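Local coordinates for protein ubiquitin-conjugating enzyme E2-21 kDa (Pichia angusta, PDB 5NL8) that is an E2 enzyme that takes activated ubiquitin onto a cysteine as a thioester and passes it to target proteins, and is probably essential for peroxisome biogenesis, at residues C105-H110 / H176-K181; L62-I67 / K81-G86. All coordinates share one frame; numbering follows the deposited sequence.

Interaction 1 of 2, residues C105-H110 / H176-K181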
loop_
_atom_site.group_PDB
_atom_site.type_symbol
_atom_site.label_atom_id
_atom_site.label_comp_id
_atom_site.label_asym_id
_atom_site.label_seq_id
_atom_site.Cartn_x
_atom_site.Cartn_y
_atom_site.Cartn_z
ATOM N N CYS A 105 -4.108 -9.732 -1.560
ATOM C CA CYS A 105 -2.844 -10.454 -1.468
ATOM C C CYS A 105 -2.085 -10.049 -0.208
ATOM O O CYS A 105 -1.933 -8.863 0.075
ATOM C CB CYS A 105 -1.986 -10.196 -2.703
ATOM S SG CYS A 105 -0.388 -11.037 -2.660
ATOM N N TYR A 106 -1.601 -11.031 0.545
ATOM C CA TYR A 106 -0.976 -10.741 1.833
ATOM C C TYR A 106 0.530 -10.996 1.862
ATOM O O TYR A 106 1.096 -11.274 2.919
ATOM C CB TYR A 106 -1.656 -11.549 2.939
ATOM C CG TYR A 106 -3.049 -11.064 3.249
ATOM C CD1 TYR A 106 -3.249 -9.877 3.938
ATOM C CD2 TYR A 106 -4.165 -11.787 2.848
ATOM C CE1 TYR A 106 -4.516 -9.423 4.224
ATOM C CE2 TYR A 106 -5.441 -11.339 3.129
ATOM C CZ TYR A 106 -5.609 -10.157 3.819
ATOM O OH TYR A 106 -6.871 -9.699 4.109
ATOM N N LYS A 107 1.167 -10.904 0.700
ATOM C CA LYS A 107 2.622 -10.873 0.601
ATOM C C LYS A 107 3.000 -9.771 -0.387
ATOM O O LYS A 107 2.374 -9.648 -1.438
ATOM C CB LYS A 107 3.182 -12.224 0.145
ATOM C CG LYS A 107 2.996 -13.376 1.128
ATOM C CD LYS A 107 3.974 -13.298 2.296
ATOM C CE LYS A 107 3.926 -14.571 3.133
ATOM N NZ LYS A 107 4.804 -14.497 4.340
ATOM N N MET A 108 4.002 -8.960 -0.054
ATOM C CA MET A 108 4.424 -7.885 -0.953
ATOM C C MET A 108 5.909 -7.984 -1.298
ATOM O O MET A 108 6.764 -7.518 -0.544
ATOM C CB MET A 108 4.110 -6.513 -0.340
ATOM C CG MET A 108 4.734 -5.319 -1.078
ATOM S SD MET A 108 4.515 -5.329 -2.872
ATOM C CE MET A 108 2.776 -4.938 -2.984
ATOM N N PRO A 109 6.219 -8.605 -2.446
ATOM C CA PRO A 109 7.591 -8.670 -2.959
ATOM C C PRO A 109 7.937 -7.432 -3.781
ATOM O O PRO A 109 7.428 -7.242 -4.889
ATOM C CB PRO A 109 7.579 -9.931 -3.822
ATOM C CG PRO A 109 6.181 -10.026 -4.309
ATOM C CD PRO A 109 5.290 -9.413 -3.257
ATOM N N HIS A 110 8.805 -6.595 -3.232
ATOM C CA HIS A 110 9.125 -5.318 -3.848
ATOM C C HIS A 110 10.470 -4.832 -3.329
ATOM O O HIS A 110 10.774 -4.996 -2.148
ATOM C CB HIS A 110 8.023 -4.293 -3.551
ATOM C CG HIS A 110 8.189 -2.991 -4.269
ATOM N ND1 HIS A 110 9.091 -2.027 -3.867
ATOM C CD2 HIS A 110 7.559 -2.483 -5.356
ATOM C CE1 HIS A 110 9.012 -0.988 -4.680
ATOM N NE2 HIS A 110 8.090 -1.238 -5.589
ATOM N N HIS A 176 3.649 -12.249 -9.885
ATOM C CA HIS A 176 2.504 -13.060 -10.296
ATOM C C HIS A 176 2.341 -14.294 -9.407
ATOM O O HIS A 176 1.221 -14.655 -9.034
ATOM C CB HIS A 176 2.640 -13.491 -11.764
ATOM C CG HIS A 176 2.379 -12.392 -12.745
ATOM N ND1 HIS A 176 2.674 -12.509 -14.091
ATOM C CD2 HIS A 176 1.850 -11.156 -12.588
ATOM C CE1 HIS A 176 2.337 -11.394 -14.711
ATOM N NE2 HIS A 176 1.835 -10.555 -13.823
ATOM N N TYR A 177 3.457 -14.935 -9.068
ATOM C CA TYR A 177 3.426 -16.107 -8.194
ATOM C C TYR A 177 2.824 -15.780 -6.833
ATOM O O TYR A 177 1.919 -16.478 -6.354
ATOM C CB TYR A 177 4.828 -16.685 -8.009
ATOM C CG TYR A 177 4.904 -17.803 -6.986
ATOM C CD1 TYR A 177 4.416 -19.073 -7.274
ATOM C CD2 TYR A 177 5.468 -17.587 -5.733
ATOM C CE1 TYR A 177 4.486 -20.098 -6.343
ATOM C CE2 TYR A 177 5.543 -18.608 -4.794
ATOM C CZ TYR A 177 5.049 -19.860 -5.107
ATOM O OH TYR A 177 5.120 -20.876 -4.181
ATOM N N TYR A 178 3.318 -14.721 -6.201
ATOM C CA TYR A 178 2.798 -14.392 -4.876
ATOM C C TYR A 178 1.338 -13.929 -4.939
ATOM O O TYR A 178 0.552 -14.248 -4.049
ATOM C CB TYR A 178 3.687 -13.353 -4.190
ATOM C CG TYR A 178 4.942 -13.982 -3.627
ATOM C CD1 TYR A 178 4.939 -14.582 -2.372
ATOM C CD2 TYR A 178 6.121 -14.010 -4.364
ATOM C CE1 TYR A 178 6.080 -15.180 -1.863
ATOM C CE2 TYR A 178 7.265 -14.603 -3.862
ATOM C CZ TYR A 178 7.238 -15.187 -2.612
ATOM O OH TYR A 178 8.376 -15.773 -2.117
ATOM N N ILE A 179 0.966 -13.214 -5.999
ATOM C CA ILE A 179 -0.430 -12.819 -6.188
ATOM C C ILE A 179 -1.340 -14.045 -6.314
ATOM O O ILE A 179 -2.417 -14.105 -5.722
ATOM C CB ILE A 179 -0.609 -11.932 -7.441
ATOM C CG1 ILE A 179 0.018 -10.556 -7.219
ATOM C CG2 ILE A 179 -2.086 -11.768 -7.785
ATOM C CD1 ILE A 179 -0.135 -9.629 -8.397
ATOM N N ALA A 180 -0.891 -15.031 -7.078
ATOM C CA ALA A 180 -1.706 -16.206 -7.351
ATOM C C ALA A 180 -1.796 -17.157 -6.160
ATOM O O ALA A 180 -2.802 -17.848 -5.991
ATOM C CB ALA A 180 -1.166 -16.940 -8.564
ATOM N N LYS A 181 -0.758 -17.200 -5.329
ATOM C CA LYS A 181 -0.720 -18.209 -4.273
ATOM C C LYS A 181 -1.055 -17.713 -2.865
ATOM O O LYS A 181 -1.467 -18.503 -2.012
ATOM C CB LYS A 181 0.652 -18.881 -4.252
ATOM C CG LYS A 181 0.765 -20.045 -5.218
ATOM C CD LYS A 181 -0.402 -21.006 -5.031
ATOM C CE LYS A 181 -0.177 -22.315 -5.762
ATOM N NZ LYS A 181 -1.330 -23.241 -5.588
#
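Tyr178 does most of the work where helix 168-181 meets the 105-110 loop. Its first torsion sets CG anti to the carbonyl carbon (chi1 -78°), which places the two ortho carbons beside Lys107 and Pro109. On one flank CD1 lies 3.9 Å from CB of Lys107, the lysine passing the ring at a slant. On the other, CD2 sits 4.0 Å from CG of Pro109, and the proline and tyrosine side chains run alongside, pointing opposite ways. Phe115 adds an edge-to-face partner to the same ring. Further along, Cys105 holds its sulfur anti to the backbone N (chi1 179°) and sets it against the helix backbone: SG is 3.6 Å from Tyr178 O and 4.0 Å from Ile179 CA, a packing contact with main chain. The side chain of Ile179 turns off to meet Trp63.

The closer packing, against the buried Cys105 and Pro109, loosens toward solvent at Lys107. Past CB and CG, the Lys107 chain bends at chi2 (-76°) and carries its ammonium away from the helix to the carbonyl oxygen of Phe85. On the helix, the exposed Tyr177 reaches back so that its CD2 lies over the Tyr178 ring, near the rim. What results is a small, largely apolar join between a C-terminal helix of the ubiquitin-conjugating (UBC) fold and the segment that runs into the family's His-Pro-Asn motif, which starts at His110 and ends at Asn112.

Interaction 2 of 2, residues L62-I67 / K81-G86; sequences LWKLEI and KFVVFG
Lys81 O is gripped twice: by the N-H of Glu66 in a nearly straight bond (2.9 Å from Glu66 N, 172° at the hydrogen), and by a weaker CA-H contact from Leu65 CA, 3.4 Å away. The amide of Lys81 returns the first bond, its N 3.0 Å from Glu66 O, so the two residues form an antiparallel hydrogen-bonded pair. Leu65 and Phe82 make the adjoining non-hydrogen-bonded pair. Val83 N hydrogen-bonds to Lys64 O at 3.0 Å, from 41° above the carbonyl plane, just past the end of strand 79-82; a water links Lys64 N to Val83 O.

These strands are the third and fourth of the UBC fold's antiparallel meander, and their faces differ. On the face carrying Leu65 and Phe82, which packs against helix 135-147, Leu65 CD2 sits over the Phe82 ring, 3.6 Å from its centroid. The edge of Phe82 points at the face of the Trp63 five-membered ring in an offset edge-to-face pair, planes at 89°, with Trp63 CB 3.9 Å from Phe82 CE2. Ile142 and Leu146 also touch this phenyl group, which lies about 10 Å, side chain to side chain, from Cys121, the predicted thioester cysteine. An alanine in place of Phe82 would remove the ring under Leu65 CD2 and beside Trp63, and would probably loosen the sheet's packing on helix 135-147.

On the opposite face Glu66 and Lys81 lie alongside, their chains stretched out past CG. Their charges stop at 4.1 Å (Glu66 OE1 to Lys81 NZ), beyond a salt bridge, and Glu66 OE2 pairs instead with Arg45.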
loop_
_atom_site.group_PDB
_atom_site.type_symbol
_atom_site.label_atom_id
_atom_site.label_comp_id
_atom_site.label_asym_id
_atom_site.label_seq_id
_atom_site.Cartn_x
_atom_site.Cartn_y
_atom_site.Cartn_z
ATOM N N LEU A 62 -5.246 -6.394 -5.141
ATOM C CA LEU A 62 -5.392 -5.456 -4.030
ATOM C C LEU A 62 -4.423 -5.743 -2.883
ATOM O O LEU A 62 -4.111 -6.900 -2.593
ATOM C CB LEU A 62 -6.828 -5.484 -3.505
ATOM C CG LEU A 62 -7.952 -5.246 -4.518
ATOM C CD1 LEU A 62 -9.310 -5.447 -3.865
ATOM C CD2 LEU A 62 -7.851 -3.858 -5.120
ATOM N N TRP A 63 -3.957 -4.680 -2.236
ATOM C CA TRP A 63 -3.135 -4.798 -1.035
ATOM C C TRP A 63 -3.656 -3.916 0.095
ATOM O O TRP A 63 -4.243 -2.855 -0.141
ATOM C CB TRP A 63 -1.680 -4.436 -1.329
ATOM C CG TRP A 63 -0.917 -5.532 -1.984
ATOM C CD1 TRP A 63 -0.204 -6.515 -1.365
ATOM C CD2 TRP A 63 -0.790 -5.759 -3.390
ATOM N NE1 TRP A 63 0.369 -7.343 -2.304
ATOM C CE2 TRP A 63 0.025 -6.903 -3.555
ATOM C CE3 TRP A 63 -1.277 -5.112 -4.529
ATOM C CZ2 TRP A 63 0.356 -7.410 -4.811
ATOM C CZ3 TRP A 63 -0.946 -5.617 -5.778
ATOM C CH2 TRP A 63 -0.137 -6.756 -5.907
ATOM N N LYS A 64 -3.427 -4.367 1.324
ATOM C CA LYS A 64 -3.835 -3.631 2.511
ATOM C C LYS A 64 -2.642 -2.891 3.102
ATOM O O LYS A 64 -1.505 -3.369 3.045
ATOM C CB LYS A 64 -4.444 -4.576 3.549
ATOM C CG LYS A 64 -5.667 -4.035 4.271
ATOM C CD LYS A 64 -6.737 -5.117 4.400
ATOM C CE LYS A 64 -8.000 -4.604 5.083
ATOM N NZ LYS A 64 -7.755 -4.211 6.499
ATOM N N LEU A 65 -2.910 -1.726 3.673
ATOM C CA LEU A 65 -1.870 -0.887 4.242
ATOM C C LEU A 65 -2.251 -0.452 5.646
ATOM O O LEU A 65 -3.433 -0.271 5.952
ATOM C CB LEU A 65 -1.635 0.355 3.380
ATOM C CG LEU A 65 -1.198 0.218 1.925
ATOM C CD1 LEU A 65 -1.228 1.583 1.272
ATOM C CD2 LEU A 65 0.192 -0.379 1.834
ATOM N N GLU A 66 -1.236 -0.277 6.484
ATOM C CA GLU A 66 -1.412 0.320 7.797
ATOM C C GLU A 66 -0.579 1.597 7.890
ATOM O O GLU A 66 0.590 1.631 7.479
ATOM C CB GLU A 66 -1.029 -0.664 8.899
ATOM C CG GLU A 66 -1.119 -0.083 10.297
ATOM C CD GLU A 66 -0.833 -1.108 11.373
ATOM O OE1 GLU A 66 -1.203 -2.287 11.186
ATOM O OE2 GLU A 66 -0.233 -0.739 12.403
ATOM N N ILE A 67 -1.200 2.647 8.422
ATOM C CA ILE A 67 -0.609 3.975 8.455
ATOM C C ILE A 67 -0.592 4.545 9.868
ATOM O O ILE A 67 -1.628 4.671 10.509
ATOM C CB ILE A 67 -1.373 4.947 7.543
ATOM C CG1 ILE A 67 -1.448 4.397 6.119
ATOM C CG2 ILE A 67 -0.715 6.316 7.548
ATOM C CD1 ILE A 67 -2.752 4.719 5.419
ATOM N N LYS A 81 3.147 0.870 6.202
ATOM C CA LYS A 81 3.603 -0.485 5.921
ATOM C C LYS A 81 2.524 -1.311 5.229
ATOM O O LYS A 81 1.334 -1.061 5.405
ATOM C CB LYS A 81 4.047 -1.189 7.211
ATOM C CG LYS A 81 2.900 -1.591 8.136
ATOM C CD LYS A 81 3.389 -2.434 9.311
ATOM C CE LYS A 81 2.224 -2.926 10.163
ATOM N NZ LYS A 81 2.675 -3.700 11.354
ATOM N N PHE A 82 2.951 -2.291 4.435
ATOM C CA PHE A 82 2.034 -3.281 3.881
ATOM C C PHE A 82 1.645 -4.306 4.941
ATOM O O PHE A 82 2.460 -4.675 5.790
ATOM C CB PHE A 82 2.659 -3.994 2.677
ATOM C CG PHE A 82 2.670 -3.171 1.425
ATOM C CD1 PHE A 82 3.710 -2.291 1.165
ATOM C CD2 PHE A 82 1.639 -3.275 0.507
ATOM C CE1 PHE A 82 3.717 -1.528 0.010
ATOM C CE2 PHE A 82 1.639 -2.511 -0.647
ATOM C CZ PHE A 82 2.680 -1.637 -0.897
ATOM N N VAL A 83 0.400 -4.761 4.889
ATOM C CA VAL A 83 -0.063 -5.826 5.773
ATOM C C VAL A 83 0.385 -7.183 5.231
ATOM O O VAL A 83 -0.110 -7.649 4.206
ATOM C CB VAL A 83 -1.593 -5.815 5.927
ATOM C CG1 VAL A 83 -2.052 -7.003 6.764
ATOM C CG2 VAL A 83 -2.059 -4.500 6.548
ATOM N N VAL A 84 1.330 -7.799 5.932
ATOM C CA VAL A 84 1.913 -9.074 5.529
ATOM C C VAL A 84 1.648 -10.146 6.590
ATOM O O VAL A 84 1.945 -9.945 7.765
ATOM C CB VAL A 84 3.436 -8.940 5.300
ATOM C CG1 VAL A 84 4.063 -10.295 5.016
ATOM C CG2 VAL A 84 3.719 -7.957 4.160
ATOM N N PHE A 85 1.079 -11.275 6.177
ATOM C CA PHE A 85 0.799 -12.378 7.097
ATOM C C PHE A 85 1.756 -13.544 6.866
ATOM O O PHE A 85 2.377 -13.647 5.812
ATOM C CB PHE A 85 -0.645 -12.869 6.943
ATOM C CG PHE A 85 -1.687 -11.872 7.382
ATOM C CD1 PHE A 85 -1.394 -10.913 8.337
ATOM C CD2 PHE A 85 -2.961 -11.902 6.835
ATOM C CE1 PHE A 85 -2.358 -9.996 8.738
ATOM C CE2 PHE A 85 -3.929 -10.992 7.229
ATOM C CZ PHE A 85 -3.627 -10.037 8.181
ATOM N N GLY A 86 1.867 -14.424 7.856
ATOM C CA GLY A 86 2.625 -15.650 7.696
ATOM C C GLY A 86 1.862 -16.641 6.837
ATOM O O GLY A 86 0.633 -16.596 6.775
HETATM O O HOH W 1 -1.682 -6.760 1.929
#

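Following the chain from its N terminus, strand 62-68 comes first, and interaction 2 closes the short hairpin connection back to 81-86. The chain then passes through helix 87-94 and enters 105-110, where interaction 1 opens. That contact closes only after 65 further residues, a stretch holding Cys121 and helices 122-126, 135-147 and 157-164. The two are thus in series, neither nesting nor crossing. They are joined directly, though: Cys105 N probably hydrogen-bonds to Leu62 O, and Trp63 NE1 to Lys107 O. Through these links the 105-110 segment ties strand 62-68 of the four-stranded sheet to helix 168-181.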